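Local coordinates for protein heme oxygenase 1 (Synechocystis sp., PDB 1WE1) that binds heme and, as in other heme oxygenases, probably opens the porphyrin ring with oxygen to yield biliverdin, carbon monoxide and free iron, at residues K41-L46 with Q78-D83; E55-F60 with P64-I69; R127-L132 with T170-M175. All coordinates share one frame; numbering follows the deposited sequence.

Contact 1: K41-L46 with Q78-D83; sequences KLVGNL and QSLEQD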
loop_
_atom_site.group_PDB
_atom_site.type_symbol
_atom_site.label_atom_id
_atom_site.label_comp_id
_atom_site.label_asym_id
_atom_site.label_seq_id
_atom_site.Cartn_x
_atom_site.Cartn_y
_atom_site.Cartn_z
ATOM N N LYS A 41 10.454 -8.690 1.355
ATOM C CA LYS A 41 10.958 -7.465 1.946
ATOM C C LYS A 41 9.967 -6.322 1.764
ATOM O O LYS A 41 9.896 -5.402 2.589
ATOM C CB LYS A 41 12.322 -7.119 1.339
ATOM C CG LYS A 41 13.373 -8.197 1.604
ATOM C CD LYS A 41 14.810 -7.727 1.354
ATOM C CE LYS A 41 15.806 -8.766 1.883
ATOM N NZ LYS A 41 17.209 -8.269 2.042
ATOM N N LEU A 42 9.192 -6.389 0.686
ATOM C CA LEU A 42 8.182 -5.381 0.413
ATOM C C LEU A 42 7.111 -5.507 1.487
ATOM O O LEU A 42 6.665 -4.514 2.060
ATOM C CB LEU A 42 7.563 -5.612 -0.959
ATOM C CG LEU A 42 6.592 -4.525 -1.410
ATOM C CD1 LEU A 42 7.361 -3.225 -1.572
ATOM C CD2 LEU A 42 5.932 -4.930 -2.725
ATOM N N VAL A 43 6.718 -6.745 1.765
ATOM C CA VAL A 43 5.712 -7.023 2.782
ATOM C C VAL A 43 6.174 -6.501 4.131
ATOM O O VAL A 43 5.383 -5.950 4.890
ATOM C CB VAL A 43 5.444 -8.540 2.879
ATOM C CG1 VAL A 43 4.497 -8.851 4.050
ATOM C CG2 VAL A 43 4.844 -9.037 1.560
ATOM N N GLY A 44 7.455 -6.684 4.430
ATOM C CA GLY A 44 7.997 -6.196 5.686
ATOM C C GLY A 44 7.848 -4.684 5.745
ATOM O O GLY A 44 7.416 -4.136 6.760
ATOM N N ASN A 45 8.185 -3.993 4.660
ATOM C CA ASN A 45 8.044 -2.543 4.661
ATOM C C ASN A 45 6.585 -2.085 4.842
ATOM O O ASN A 45 6.278 -1.330 5.773
ATOM C CB ASN A 45 8.626 -1.943 3.389
ATOM C CG ASN A 45 10.141 -1.809 3.450
ATOM O OD1 ASN A 45 10.739 -1.707 4.529
ATOM N ND2 ASN A 45 10.767 -1.784 2.286
ATOM N N LEU A 46 5.685 -2.540 3.974
ATOM C CA LEU A 46 4.290 -2.141 4.099
ATOM C C LEU A 46 3.798 -2.419 5.512
ATOM O O LEU A 46 3.007 -1.664 6.064
ATOM C CB LEU A 46 3.422 -2.885 3.086
ATOM C CG LEU A 46 3.813 -2.562 1.648
ATOM C CD1 LEU A 46 2.869 -3.253 0.680
ATOM C CD2 LEU A 46 3.765 -1.061 1.453
ATOM N N GLN A 78 -2.728 -6.477 10.737
ATOM C CA GLN A 78 -2.862 -7.882 11.117
ATOM C C GLN A 78 -2.716 -8.861 9.944
ATOM O O GLN A 78 -1.993 -9.854 10.046
ATOM C CB GLN A 78 -4.210 -8.118 11.808
ATOM C CG GLN A 78 -4.402 -7.362 13.125
ATOM C CD GLN A 78 -4.288 -5.843 12.971
ATOM O OE1 GLN A 78 -4.709 -5.262 11.956
ATOM N NE2 GLN A 78 -3.731 -5.191 13.991
ATOM N N SER A 79 -3.401 -8.592 8.837
ATOM C CA SER A 79 -3.322 -9.473 7.678
ATOM C C SER A 79 -1.888 -9.534 7.171
ATOM O O SER A 79 -1.430 -10.574 6.701
ATOM C CB SER A 79 -4.256 -8.986 6.557
ATOM O OG SER A 79 -3.715 -7.877 5.849
ATOM N N LEU A 80 -1.181 -8.413 7.283
ATOM C CA LEU A 80 0.203 -8.311 6.846
ATOM C C LEU A 80 1.109 -9.091 7.812
ATOM O O LEU A 80 2.171 -9.601 7.421
ATOM C CB LEU A 80 0.598 -6.835 6.786
ATOM C CG LEU A 80 1.261 -6.240 5.534
ATOM C CD1 LEU A 80 0.812 -6.917 4.258
ATOM C CD2 LEU A 80 0.926 -4.765 5.493
ATOM N N GLU A 81 0.700 -9.186 9.073
ATOM C CA GLU A 81 1.483 -9.946 10.033
ATOM C C GLU A 81 1.325 -11.413 9.662
ATOM O O GLU A 81 2.255 -12.215 9.803
ATOM C CB GLU A 81 0.982 -9.723 11.460
ATOM C CG GLU A 81 1.292 -8.349 12.013
ATOM C CD GLU A 81 0.966 -8.220 13.487
ATOM O OE1 GLU A 81 1.327 -7.180 14.084
ATOM O OE2 GLU A 81 0.346 -9.155 14.047
ATOM N N GLN A 82 0.138 -11.759 9.178
ATOM C CA GLN A 82 -0.132 -13.125 8.771
ATOM C C GLN A 82 0.767 -13.494 7.601
ATOM O O GLN A 82 1.284 -14.607 7.530
ATOM C CB GLN A 82 -1.612 -13.284 8.411
ATOM C CG GLN A 82 -2.499 -13.537 9.639
ATOM C CD GLN A 82 -3.997 -13.479 9.337
ATOM O OE1 GLN A 82 -4.451 -13.922 8.275
ATOM N NE2 GLN A 82 -4.772 -12.945 10.283
ATOM N N ASP A 83 0.979 -12.547 6.698
ATOM C CA ASP A 83 1.840 -12.801 5.556
ATOM C C ASP A 83 3.314 -12.939 5.951
ATOM O O ASP A 83 4.029 -13.738 5.368
ATOM C CB ASP A 83 1.661 -11.696 4.511
ATOM C CG ASP A 83 0.346 -11.823 3.742
ATOM O OD1 ASP A 83 0.070 -10.958 2.878
ATOM O OD2 ASP A 83 -0.412 -12.787 3.991
#

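Contact 2: E55-F60 with P64-I69; sequences EEMAKF and PILSHI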
loop_
_atom_site.group_PDB
_atom_site.type_symbol
_atom_site.label_atom_id
_atom_site.label_comp_id
_atom_site.label_asym_id
_atom_site.label_seq_id
_atom_site.Cartn_x
_atom_site.Cartn_y
_atom_site.Cartn_z
ATOM N N GLU A 55 -2.211 3.310 13.447
ATOM C CA GLU A 55 -2.104 3.758 14.828
ATOM C C GLU A 55 -2.528 5.242 14.910
ATOM O O GLU A 55 -3.370 5.614 15.729
ATOM C CB GLU A 55 -0.663 3.600 15.311
ATOM C CG GLU A 55 -0.423 3.948 16.761
ATOM C CD GLU A 55 1.009 3.647 17.186
ATOM O OE1 GLU A 55 1.805 4.599 17.371
ATOM O OE2 GLU A 55 1.340 2.445 17.324
ATOM N N GLU A 56 -1.943 6.076 14.049
ATOM C CA GLU A 56 -2.246 7.505 14.016
ATOM C C GLU A 56 -3.710 7.750 13.649
ATOM O O GLU A 56 -4.369 8.611 14.225
ATOM C CB GLU A 56 -1.336 8.230 13.012
ATOM C CG GLU A 56 0.165 8.192 13.332
ATOM C CD GLU A 56 0.544 9.003 14.563
ATOM O OE1 GLU A 56 -0.352 9.631 15.163
ATOM O OE2 GLU A 56 1.740 9.017 14.935
ATOM N N MET A 57 -4.220 6.991 12.692
ATOM C CA MET A 57 -5.601 7.161 12.277
ATOM C C MET A 57 -6.577 6.890 13.433
ATOM O O MET A 57 -7.635 7.517 13.519
ATOM C CB MET A 57 -5.909 6.231 11.110
ATOM C CG MET A 57 -7.080 6.681 10.264
ATOM S SD MET A 57 -6.671 8.187 9.372
ATOM C CE MET A 57 -5.540 7.516 8.164
ATOM N N ALA A 58 -6.218 5.963 14.319
ATOM C CA ALA A 58 -7.067 5.619 15.456
ATOM C C ALA A 58 -7.115 6.756 16.468
ATOM O O ALA A 58 -8.110 6.910 17.182
ATOM C CB ALA A 58 -6.576 4.338 16.121
ATOM N N LYS A 59 -6.046 7.546 16.540
ATOM C CA LYS A 59 -6.019 8.688 17.454
ATOM C C LYS A 59 -7.009 9.738 16.965
ATOM O O LYS A 59 -7.559 10.502 17.754
ATOM C CB LYS A 59 -4.642 9.350 17.499
ATOM C CG LYS A 59 -3.558 8.568 18.187
ATOM C CD LYS A 59 -2.459 9.519 18.662
ATOM C CE LYS A 59 -1.995 10.467 17.553
ATOM N NZ LYS A 59 -0.956 11.429 18.021
ATOM N N PHE A 60 -7.223 9.777 15.655
ATOM C CA PHE A 60 -8.132 10.751 15.073
ATOM C C PHE A 60 -9.462 10.138 14.666
ATOM O O PHE A 60 -10.096 10.611 13.729
ATOM C CB PHE A 60 -7.481 11.431 13.855
ATOM C CG PHE A 60 -6.181 12.116 14.166
ATOM C CD1 PHE A 60 -4.974 11.435 14.047
ATOM C CD2 PHE A 60 -6.163 13.425 14.629
ATOM C CE1 PHE A 60 -3.765 12.047 14.389
ATOM C CE2 PHE A 60 -4.961 14.044 14.973
ATOM C CZ PHE A 60 -3.758 13.349 14.853
ATOM N N PRO A 64 -12.405 16.182 13.466
ATOM C CA PRO A 64 -13.325 16.866 12.548
ATOM C C PRO A 64 -13.282 16.397 11.090
ATOM O O PRO A 64 -14.315 16.359 10.413
ATOM C CB PRO A 64 -12.929 18.329 12.707
ATOM C CG PRO A 64 -12.616 18.400 14.167
ATOM C CD PRO A 64 -11.770 17.151 14.378
ATOM N N ILE A 65 -12.093 16.041 10.611
ATOM C CA ILE A 65 -11.935 15.585 9.232
ATOM C C ILE A 65 -11.737 14.083 9.096
ATOM O O ILE A 65 -12.577 13.405 8.515
ATOM C CB ILE A 65 -10.760 16.301 8.539
ATOM C CG1 ILE A 65 -11.094 17.785 8.364
ATOM C CG2 ILE A 65 -10.469 15.657 7.185
ATOM C CD1 ILE A 65 -9.978 18.593 7.721
ATOM N N LEU A 66 -10.635 13.568 9.635
ATOM C CA LEU A 66 -10.313 12.137 9.553
ATOM C C LEU A 66 -11.421 11.152 9.955
ATOM O O LEU A 66 -11.503 10.047 9.409
ATOM C CB LEU A 66 -9.039 11.838 10.361
ATOM C CG LEU A 66 -7.666 12.079 9.703
ATOM C CD1 LEU A 66 -7.817 12.566 8.269
ATOM C CD2 LEU A 66 -6.882 13.083 10.520
ATOM N N SER A 67 -12.268 11.551 10.898
ATOM C CA SER A 67 -13.362 10.699 11.366
ATOM C C SER A 67 -14.259 10.240 10.224
ATOM O O SER A 67 -14.964 9.237 10.342
ATOM C CB SER A 67 -14.220 11.451 12.391
ATOM O OG SER A 67 -14.947 12.507 11.776
ATOM N N HIS A 68 -14.235 10.992 9.129
ATOM C CA HIS A 68 -15.041 10.696 7.949
ATOM C C HIS A 68 -14.473 9.539 7.132
ATOM O O HIS A 68 -15.219 8.805 6.484
ATOM C CB HIS A 68 -15.151 11.941 7.057
ATOM C CG HIS A 68 -15.998 13.037 7.633
ATOM N ND1 HIS A 68 -15.812 13.538 8.905
ATOM C CD2 HIS A 68 -17.020 13.747 7.097
ATOM C CE1 HIS A 68 -16.681 14.509 9.126
ATOM N NE2 HIS A 68 -17.425 14.654 8.045
ATOM N N ILE A 69 -13.153 9.382 7.152
ATOM C CA ILE A 69 -12.522 8.307 6.397
ATOM C C ILE A 69 -11.932 7.254 7.335
ATOM O O ILE A 69 -10.999 6.530 6.982
ATOM C CB ILE A 69 -11.423 8.855 5.469
ATOM C CG1 ILE A 69 -10.304 9.492 6.288
ATOM C CG2 ILE A 69 -12.018 9.888 4.538
ATOM C CD1 ILE A 69 -9.100 9.917 5.455
#

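Contact 3: R127-L132 with T170-M175; sequences RYLGDL and TYRQAM. With HEM (protoporphyrin IX containing Fe), chain H.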
loop_
_atom_site.group_PDB
_atom_site.type_symbol
_atom_site.label_atom_id
_atom_site.label_comp_id
_atom_site.label_asym_id
_atom_site.label_seq_id
_atom_site.Cartn_x
_atom_site.Cartn_y
_atom_site.Cartn_z
ATOM N N ARG A 127 -3.047 4.137 -0.243
ATOM C CA ARG A 127 -2.947 2.715 0.082
ATOM C C ARG A 127 -4.291 1.980 0.010
ATOM O O ARG A 127 -4.530 1.185 -0.902
ATOM C CB ARG A 127 -2.319 2.517 1.471
ATOM C CG ARG A 127 -0.803 2.774 1.532
ATOM C CD ARG A 127 -0.060 2.171 0.332
ATOM N NE ARG A 127 -0.385 0.760 0.118
ATOM C CZ ARG A 127 0.150 -0.010 -0.830
ATOM N NH1 ARG A 127 1.046 0.480 -1.676
ATOM N NH2 ARG A 127 -0.206 -1.285 -0.927
ATOM N N TYR A 128 -5.167 2.249 0.966
ATOM C CA TYR A 128 -6.478 1.606 1.009
ATOM C C TYR A 128 -7.323 1.618 -0.269
ATOM O O TYR A 128 -7.813 0.567 -0.675
ATOM C CB TYR A 128 -7.302 2.189 2.153
ATOM C CG TYR A 128 -6.634 2.026 3.497
ATOM C CD1 TYR A 128 -6.272 0.771 3.962
ATOM C CD2 TYR A 128 -6.359 3.128 4.298
ATOM C CE1 TYR A 128 -5.651 0.612 5.192
ATOM C CE2 TYR A 128 -5.738 2.978 5.533
ATOM C CZ TYR A 128 -5.387 1.715 5.969
ATOM O OH TYR A 128 -4.761 1.553 7.179
ATOM N N LEU A 129 -7.510 2.766 -0.918
ATOM C CA LEU A 129 -8.342 2.749 -2.125
ATOM C C LEU A 129 -7.651 2.003 -3.259
ATOM O O LEU A 129 -8.301 1.506 -4.174
ATOM C CB LEU A 129 -8.746 4.172 -2.567
ATOM C CG LEU A 129 -9.863 4.239 -3.635
ATOM C CD1 LEU A 129 -10.959 3.231 -3.308
ATOM C CD2 LEU A 129 -10.458 5.653 -3.719
ATOM N N GLY A 130 -6.328 1.917 -3.189
ATOM C CA GLY A 130 -5.591 1.185 -4.205
ATOM C C GLY A 130 -5.643 -0.305 -3.908
ATOM O O GLY A 130 -5.801 -1.122 -4.816
ATOM N N ASP A 131 -5.500 -0.654 -2.629
ATOM C CA ASP A 131 -5.560 -2.046 -2.193
ATOM C C ASP A 131 -6.926 -2.606 -2.565
ATOM O O ASP A 131 -7.064 -3.756 -2.984
ATOM C CB ASP A 131 -5.427 -2.158 -0.668
ATOM C CG ASP A 131 -4.077 -1.725 -0.154
ATOM O OD1 ASP A 131 -3.071 -1.908 -0.870
ATOM O OD2 ASP A 131 -4.021 -1.225 0.987
ATOM N N LEU A 132 -7.935 -1.767 -2.384
ATOM C CA LEU A 132 -9.305 -2.139 -2.639
ATOM C C LEU A 132 -9.574 -2.363 -4.109
ATOM O O LEU A 132 -10.299 -3.279 -4.469
ATOM C CB LEU A 132 -10.224 -1.045 -2.094
ATOM C CG LEU A 132 -11.614 -1.415 -1.583
ATOM C CD1 LEU A 132 -11.553 -2.592 -0.619
ATOM C CD2 LEU A 132 -12.191 -0.205 -0.886
ATOM N N THR A 170 -18.980 4.091 -0.604
ATOM C CA THR A 170 -19.112 4.741 0.684
ATOM C C THR A 170 -17.829 5.539 0.922
ATOM O O THR A 170 -17.872 6.686 1.379
ATOM C CB THR A 170 -19.269 3.711 1.821
ATOM O OG1 THR A 170 -20.473 2.956 1.622
ATOM C CG2 THR A 170 -19.309 4.413 3.182
ATOM N N TYR A 171 -16.691 4.930 0.587
ATOM C CA TYR A 171 -15.396 5.568 0.782
ATOM C C TYR A 171 -15.178 6.815 -0.093
ATOM O O TYR A 171 -14.746 7.850 0.415
ATOM C CB TYR A 171 -14.266 4.545 0.573
ATOM C CG TYR A 171 -12.900 5.073 0.964
ATOM C CD1 TYR A 171 -12.175 5.894 0.096
ATOM C CD2 TYR A 171 -12.362 4.811 2.227
ATOM C CE1 TYR A 171 -10.953 6.444 0.473
ATOM C CE2 TYR A 171 -11.143 5.355 2.617
ATOM C CZ TYR A 171 -10.439 6.173 1.733
ATOM O OH TYR A 171 -9.215 6.704 2.087
ATOM N N ARG A 172 -15.459 6.726 -1.393
ATOM C CA ARG A 172 -15.300 7.882 -2.282
ATOM C C ARG A 172 -16.255 8.967 -1.795
ATOM O O ARG A 172 -15.910 10.148 -1.726
ATOM C CB ARG A 172 -15.680 7.526 -3.716
ATOM C CG ARG A 172 -14.765 6.560 -4.424
ATOM C CD ARG A 172 -15.481 6.032 -5.650
ATOM N NE ARG A 172 -14.637 5.221 -6.518
ATOM C CZ ARG A 172 -13.545 5.668 -7.131
ATOM N NH1 ARG A 172 -12.848 4.845 -7.908
ATOM N NH2 ARG A 172 -13.142 6.927 -6.959
ATOM N N GLN A 173 -17.471 8.538 -1.471
ATOM C CA GLN A 173 -18.514 9.417 -0.966
ATOM C C GLN A 173 -17.973 10.123 0.270
ATOM O O GLN A 173 -18.006 11.353 0.363
ATOM C CB GLN A 173 -19.755 8.587 -0.598
ATOM C CG GLN A 173 -20.919 9.378 0.003
ATOM C CD GLN A 173 -21.456 10.437 -0.944
ATOM O OE1 GLN A 173 -21.807 10.142 -2.091
ATOM N NE2 GLN A 173 -21.526 11.678 -0.471
ATOM N N ALA A 174 -17.469 9.330 1.212
ATOM C CA ALA A 174 -16.912 9.862 2.447
ATOM C C ALA A 174 -15.974 11.025 2.148
ATOM O O ALA A 174 -16.047 12.070 2.789
ATOM C CB ALA A 174 -16.172 8.770 3.195
ATOM N N MET A 175 -15.100 10.843 1.165
ATOM C CA MET A 175 -14.162 11.889 0.784
ATOM C C MET A 175 -14.870 13.129 0.238
ATOM O O MET A 175 -14.476 14.256 0.540
ATOM C CB MET A 175 -13.181 11.366 -0.269
ATOM C CG MET A 175 -12.182 10.342 0.239
ATOM S SD MET A 175 -10.778 10.143 -0.893
ATOM C CE MET A 175 -11.535 9.216 -2.241
HETATM C CHA HEM H . -6.540 2.055 -8.838
HETATM C CHB HEM H . -2.931 2.958 -5.747
HETATM C CHC HEM H . -0.079 0.187 -8.530
HETATM C CHD HEM H . -4.006 -1.761 -10.479
HETATM C C1A HEM H . -5.796 2.679 -7.813
HETATM C C2A HEM H . -6.246 3.763 -6.953
HETATM C C3A HEM H . -5.207 4.051 -6.112
HETATM C C4A HEM H . -4.146 3.082 -6.423
HETATM C CMA HEM H . -5.122 5.108 -5.053
HETATM C CAA HEM H . -7.630 4.393 -6.961
HETATM C CBA HEM H . -7.905 5.386 -8.116
HETATM C CGA HEM H . -9.193 5.977 -8.090
HETATM O O1A HEM H . -9.251 7.185 -7.631
HETATM O O2A HEM H . -10.227 5.392 -8.470
HETATM C C1B HEM H . -1.798 2.302 -6.257
HETATM C C2B HEM H . -0.443 2.447 -5.729
HETATM C C3B HEM H . 0.351 1.623 -6.473
HETATM C C4B HEM H . -0.512 1.043 -7.501
HETATM C CMB HEM H . -0.071 3.330 -4.565
HETATM C CAB HEM H . 1.818 1.284 -6.290
HETATM C CBB HEM H . 2.781 2.485 -6.487
HETATM C C1C HEM H . -0.890 -0.654 -9.249
HETATM C C2C HEM H . -0.450 -1.801 -10.030
HETATM C C3C HEM H . -1.528 -2.178 -10.745
HETATM C C4C HEM H . -2.674 -1.494 -10.190
HETATM C CMC HEM H . 0.946 -2.392 -9.991
HETATM C CAC HEM H . -1.557 -3.132 -11.941
HETATM C CBC HEM H . -1.791 -4.599 -11.478
HETATM C C1D HEM H . -5.090 -0.895 -10.192
HETATM C C2D HEM H . -6.446 -1.080 -10.704
HETATM C C3D HEM H . -7.165 -0.040 -10.209
HETATM C C4D HEM H . -6.228 0.816 -9.441
HETATM C CMD HEM H . -6.836 -2.215 -11.596
HETATM C CAD HEM H . -8.632 0.284 -10.357
HETATM C CBD HEM H . -8.911 1.317 -11.539
HETATM C CGD HEM H . -10.224 1.843 -11.514
HETATM O O1D HEM H . -10.759 2.202 -10.399
HETATM O O2D HEM H . -10.883 1.972 -12.586
HETATM N NA HEM H . -4.516 2.295 -7.492
HETATM N NB HEM H . -1.829 1.438 -7.329
HETATM N NC HEM H . -2.286 -0.504 -9.324
HETATM N ND HEM H . -5.004 0.244 -9.395
HETATM FE FE HEM H . -3.420 0.880 -8.397
HETATM O O HOH W 1 -3.885 -0.224 -7.054
#

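Contact 1: K41-L46 with Q78-D83
L80 reaches from helix 77-88 toward V43 and L46 of helix 36-59, in an antiparallel helix pair of the all-helical heme oxygenase fold. The axes of the two short segments approach to 9.6 Å, and their directions differ by 152°. No hydrogen bond joins the two segments, which meet mainly through aliphatic carbons. The tighter part lies around L80. Its CD2 methyl sits against backbone as well as side chain, 3.7 Å from L46 C and 3.9 Å from L46 CB. The other methyl, CD1, meets V43 CG1 at a looser 4.2 Å. V43 carries CG1 anti to the backbone N (chi1 174°), which turns this branch to the facing helix, beside L80 O and D83. Beyond this strip, F155 also packs on L80 and M202 on L46, and all four touching residues are buried.

The solvent side is looser: Q78 and Q82 are exposed. E81 starts out away from 41-46, yet its OE1 is hydrogen-bonded to Y47 OH, one residue further along helix 36-59. D83 has a double role. Its buried carboxylate takes hydrogen bonds from the backbone N of A154 through OD2 and of F155 through OD1, which leaves its aliphatic root to face the helix pair. There the D83 and V43 side chains cross at about a right angle, with D83 CB 4.0 Å from V43 CG1.

Contact 2: E55-F60 with P64-I69
L66, on a single 3-10 turn, packs back against M57 and F60 near the end of helix 36-59, so that the chain folds over on itself. Taken outward from its root, L66 first sets CB against backbone and side chain of one residue: CB lies 3.7 Å from F60 O and 3.8 Å from F60 CB. The next atom, L66 CG, meets sulfur, with M57 SD 4.0 Å away. At the tip, the CD2 methyl comes to 3.8 Å from F60 CG, approaching the ring obliquely at its attached end. The L66 and F60 side chains lie alongside each other and point the same way, whereas M57 crosses L66 at about a right angle. In M57 the turn at chi2 (68°) swings SD toward L66, so its end comes nearer than its root; the further bend at chi3 sets only CE. L120 and P117 also pack on L66, and S124 of helix 120-146 on M57.

Polar groups work beside this patch rather than across it. H68 ND1 donates to S67 OG at 3.2 Å, a bent bond (140°) with the oxygen 21° out of the imidazole plane, and S67 OG is also bonded to H63 O. On the helix, K59 NZ pairs with E56 OE1 at 3.4 Å, and the other carboxylate oxygen of E56 forms a salt bridge with R110. Local hydrogen bonds, including that between L66 N and H63 ND1, brace the turn. Its hold on the helix end, made by carbon and sulfur with the F60 carbonyl oxygen beside L66 CB, thus rests on shape and burial and not on directional bonds.

Contact 3: R127-L132 with T170-M175
L129 of helix 120-146 projects its CD2 methyl toward helix 164-176, where three side chains gather round it. Segment 127-132, with a wider pi-type turn at 127-129, belongs to the distal helix that in heme oxygenases passes over the heme face opposite the axial histidine, here H17. The apolar contacts come first. L129 CD2 lies 4.0 Å from M175 CE and 4.2 Å from Y171 CD1, oblique to the tyrosine ring, and sits over one face of the R172 guanidinium. With CG anti to the backbone N (chi1 -167°), L129 also brings CG to 4.0 Å from the propionate carbon CAA of the heme.

Polar interactions form a second group. R172, extended from CG to NE, sends NH1 to heme O2A at 2.7 Å (152°), the oxygen lying at the guanidinium edge near its plane. Replacing R172 by alanine would probably leave heme O2A without the NH1 bond and L129 CD2 without the guanidinium face it rests on. K168, R10 and Y125 also bond the heme. Away from the L129 patch, R127 NH2 forms a salt bridge with D131 OD1 at 2.9 Å, its hydrogen bond weak. Y171 OH is bonded to S124 OG.

Within 127-132, G130 comes closest to the porphyrin: its CA is 3.3 Å from heme C4A, and its O accepts a hydrogen bond from the water on the iron.

The two helices run nearly antiparallel; helix 36-59 packs against R127 and Y128, and helix 5-12 against M175.

In the fold
After three short helices, 5-12, 14-21 and 24-30, the chain enters helix 36-59, whose early part belongs to contact 1 and whose end belongs to contact 2. Contact 2 closes a tight turn of three intervening residues and is nested inside the larger loop that contact 1 closes when helix 77-88 returns beside 36-59. Contact 3 follows in series, joining helices 120-146 and 164-176 across 37 residues at the heme. Contacts 1 and 3 lie on opposite sides of the chain's centre, yet touch where L46 CD1 packs 4.0 Å from R127 NH2. Contacts 2 and 3 meet through H68 O, 3.4 Å from A174 CB, tying the turn to helix 164-176.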